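Local coordinates for protein transcriptional regulator, MerR-family (Cupriavidus metallidurans CH34, PDB 5GPE) that recognises lead(II) ions and probably regulates transcription by binding DNA as a dimeric MerR-family regulator, at residues L26-A31 and L45-F50. Numbering follows the deposited sequence.
Sequences LLPEPA and LQRLLF
Arg47 reaches from helix 42-56 to the loop that follows helix 15-23 and grips the backbone there: its NH1 donates a hydrogen bond to Leu26 O at 2.7 Å. The N-H points fairly directly at the oxygen (152°), which lies in the guanidinium plane, although the donor sits above the plane of the carbonyl. Bends at chi2 (67°) and chi3 (57°) fold the arginine chain, and its CD also passes Leu26 O at 3.4 Å. This buried chain against Leu26 O is the close-packed part. Arginine suits it because its methylenes can lie among apolar neighbours while its charged tip serves a carbonyl in a segment without regular secondary structure.

On the apolar side, Leu27 and the arginine chain run side by side but point oppositely, and Leu27 CD2 meets Leu48 CD2 at 4.1 Å; the branched ends of both leucines suit packing against Val18 of helix 15-23, within the MerR-type helix-turn-helix region. Toward the looser, partly exposed side, Pro28 meets the guanidinium tip to tip, CD over one face and 3.6 Å from NH1, an apolar ring carbon that can sit over a flat cation. Beyond it the Glu29 side chain is exposed, while its carbonyl is held by His44. One directional bond from a buried cation to a neutral carbonyl thus helps to hold the loop against the helix, and that carbonyl's dipole probably helps to stabilise the charge.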
loop_
_atom_site.group_PDB
_atom_site.type_symbol
_atom_site.label_atom_id
_atom_site.label_comp_id
_atom_site.label_asym_id
_atom_site.label_seq_id
_atom_site.Cartn_x
_atom_site.Cartn_y
_atom_site.Cartn_z
ATOM N N LEU B 26 -18.873 -10.549 -2.101
ATOM C CA LEU B 26 -18.031 -11.625 -2.634
ATOM C C LEU B 26 -18.552 -13.025 -2.363
ATOM O O LEU B 26 -18.014 -13.993 -2.893
ATOM C CB LEU B 26 -16.615 -11.512 -2.093
ATOM C CG LEU B 26 -15.922 -10.156 -2.306
ATOM C CD1 LEU B 26 -14.493 -10.237 -1.801
ATOM C CD2 LEU B 26 -15.934 -9.712 -3.758
ATOM N N LEU B 27 -19.583 -13.173 -1.563
ATOM C CA LEU B 27 -20.121 -14.494 -1.264
ATOM C C LEU B 27 -21.569 -14.665 -1.684
ATOM O O LEU B 27 -22.336 -13.796 -1.498
ATOM C CB LEU B 27 -20.023 -14.796 0.216
ATOM C CG LEU B 27 -18.663 -14.984 0.861
ATOM C CD1 LEU B 27 -18.784 -15.516 2.256
ATOM C CD2 LEU B 27 -17.838 -15.923 0.042
ATOM N N PRO B 28 -21.940 -15.807 -2.231
ATOM C CA PRO B 28 -23.347 -16.014 -2.578
ATOM C C PRO B 28 -24.204 -16.081 -1.319
ATOM O O PRO B 28 -23.673 -16.231 -0.203
ATOM C CB PRO B 28 -23.343 -17.358 -3.314
ATOM C CG PRO B 28 -22.145 -18.080 -2.812
ATOM C CD PRO B 28 -21.189 -17.074 -2.226
ATOM N N GLU B 29 -25.511 -15.957 -1.504
ATOM C CA GLU B 29 -26.458 -15.969 -0.386
ATOM C C GLU B 29 -26.309 -17.253 0.438
ATOM O O GLU B 29 -25.914 -18.293 -0.112
ATOM C CB GLU B 29 -27.899 -15.837 -0.889
ATOM C CG GLU B 29 -28.215 -14.485 -1.512
ATOM C CD GLU B 29 -28.170 -13.355 -0.498
ATOM O OE1 GLU B 29 -28.902 -13.427 0.518
ATOM O OE2 GLU B 29 -27.394 -12.403 -0.705
ATOM N N PRO B 30 -26.593 -17.187 1.758
ATOM C CA PRO B 30 -26.519 -18.402 2.589
ATOM C C PRO B 30 -27.438 -19.528 2.087
ATOM O O PRO B 30 -28.496 -19.256 1.525
ATOM C CB PRO B 30 -26.957 -17.926 3.979
ATOM C CG PRO B 30 -26.932 -16.445 3.948
ATOM C CD PRO B 30 -26.986 -15.995 2.532
ATOM N N ALA B 31 -27.015 -20.773 2.294
ATOM C CA ALA B 31 -27.761 -21.957 1.836
ATOM C C ALA B 31 -29.185 -22.028 2.415
ATOM O O ALA B 31 -30.117 -22.441 1.730
ATOM C CB ALA B 31 -26.985 -23.226 2.170
ATOM N N LEU B 45 -17.501 -22.504 1.144
ATOM C CA LEU B 45 -16.129 -22.891 1.464
ATOM C C LEU B 45 -15.213 -22.753 0.243
ATOM O O LEU B 45 -14.156 -22.132 0.328
ATOM C CB LEU B 45 -16.062 -24.322 2.023
ATOM C CG LEU B 45 -14.668 -24.887 2.355
ATOM C CD1 LEU B 45 -13.900 -23.989 3.323
ATOM C CD2 LEU B 45 -14.780 -26.299 2.922
ATOM N N GLN B 46 -15.628 -23.313 -0.892
ATOM C CA GLN B 46 -14.830 -23.238 -2.117
ATOM C C GLN B 46 -14.650 -21.794 -2.598
ATOM O O GLN B 46 -13.608 -21.430 -3.141
ATOM C CB GLN B 46 -15.430 -24.102 -3.233
ATOM C CG GLN B 46 -15.310 -25.606 -2.987
ATOM C CD GLN B 46 -13.893 -26.030 -2.603
ATOM O OE1 GLN B 46 -12.913 -25.604 -3.230
ATOM N NE2 GLN B 46 -13.775 -26.832 -1.545
ATOM N N ARG B 47 -15.637 -20.952 -2.338
ATOM C CA ARG B 47 -15.571 -19.549 -2.669
ATOM C C ARG B 47 -14.515 -18.857 -1.808
ATOM O O ARG B 47 -13.707 -18.152 -2.289
ATOM C CB ARG B 47 -16.911 -18.910 -2.440
ATOM C CG ARG B 47 -16.900 -17.417 -2.469
ATOM C CD ARG B 47 -16.596 -16.973 -3.841
ATOM N NE ARG B 47 -17.506 -17.460 -4.847
ATOM C CZ ARG B 47 -18.586 -16.834 -5.260
ATOM N NH1 ARG B 47 -18.961 -15.720 -4.727
ATOM N NH2 ARG B 47 -19.288 -17.351 -6.226
ATOM N N LEU B 48 -14.530 -19.113 -0.529
ATOM C CA LEU B 48 -13.543 -18.545 0.389
ATOM C C LEU B 48 -12.120 -18.950 0.051
ATOM O O LEU B 48 -11.205 -18.125 0.110
ATOM C CB LEU B 48 -13.854 -18.919 1.839
ATOM C CG LEU B 48 -15.040 -18.199 2.480
ATOM C CD1 LEU B 48 -15.359 -18.809 3.832
ATOM C CD2 LEU B 48 -14.720 -16.713 2.585
ATOM N N LEU B 49 -11.943 -20.206 -0.343
ATOM C CA LEU B 49 -10.640 -20.678 -0.775
ATOM C C LEU B 49 -10.180 -19.967 -2.056
ATOM O O LEU B 49 -9.011 -19.611 -2.170
ATOM C CB LEU B 49 -10.630 -22.198 -0.945
ATOM C CG LEU B 49 -10.908 -23.004 0.329
ATOM C CD1 LEU B 49 -10.898 -24.499 0.023
ATOM C CD2 LEU B 49 -9.924 -22.698 1.453
ATOM N N PHE B 50 -11.099 -19.749 -2.994
ATOM C CA PHE B 50 -10.818 -19.008 -4.231
ATOM C C PHE B 50 -10.373 -17.590 -3.901
ATOM O O PHE B 50 -9.366 -17.126 -4.405
ATOM C CB PHE B 50 -12.067 -18.976 -5.143
ATOM C CG PHE B 50 -11.871 -18.235 -6.442
ATOM C CD1 PHE B 50 -12.059 -16.854 -6.514
ATOM C CD2 PHE B 50 -11.513 -18.912 -7.601
ATOM C CE1 PHE B 50 -11.878 -16.177 -7.714
ATOM C CE2 PHE B 50 -11.339 -18.244 -8.796
ATOM C CZ PHE B 50 -11.509 -16.872 -8.855
#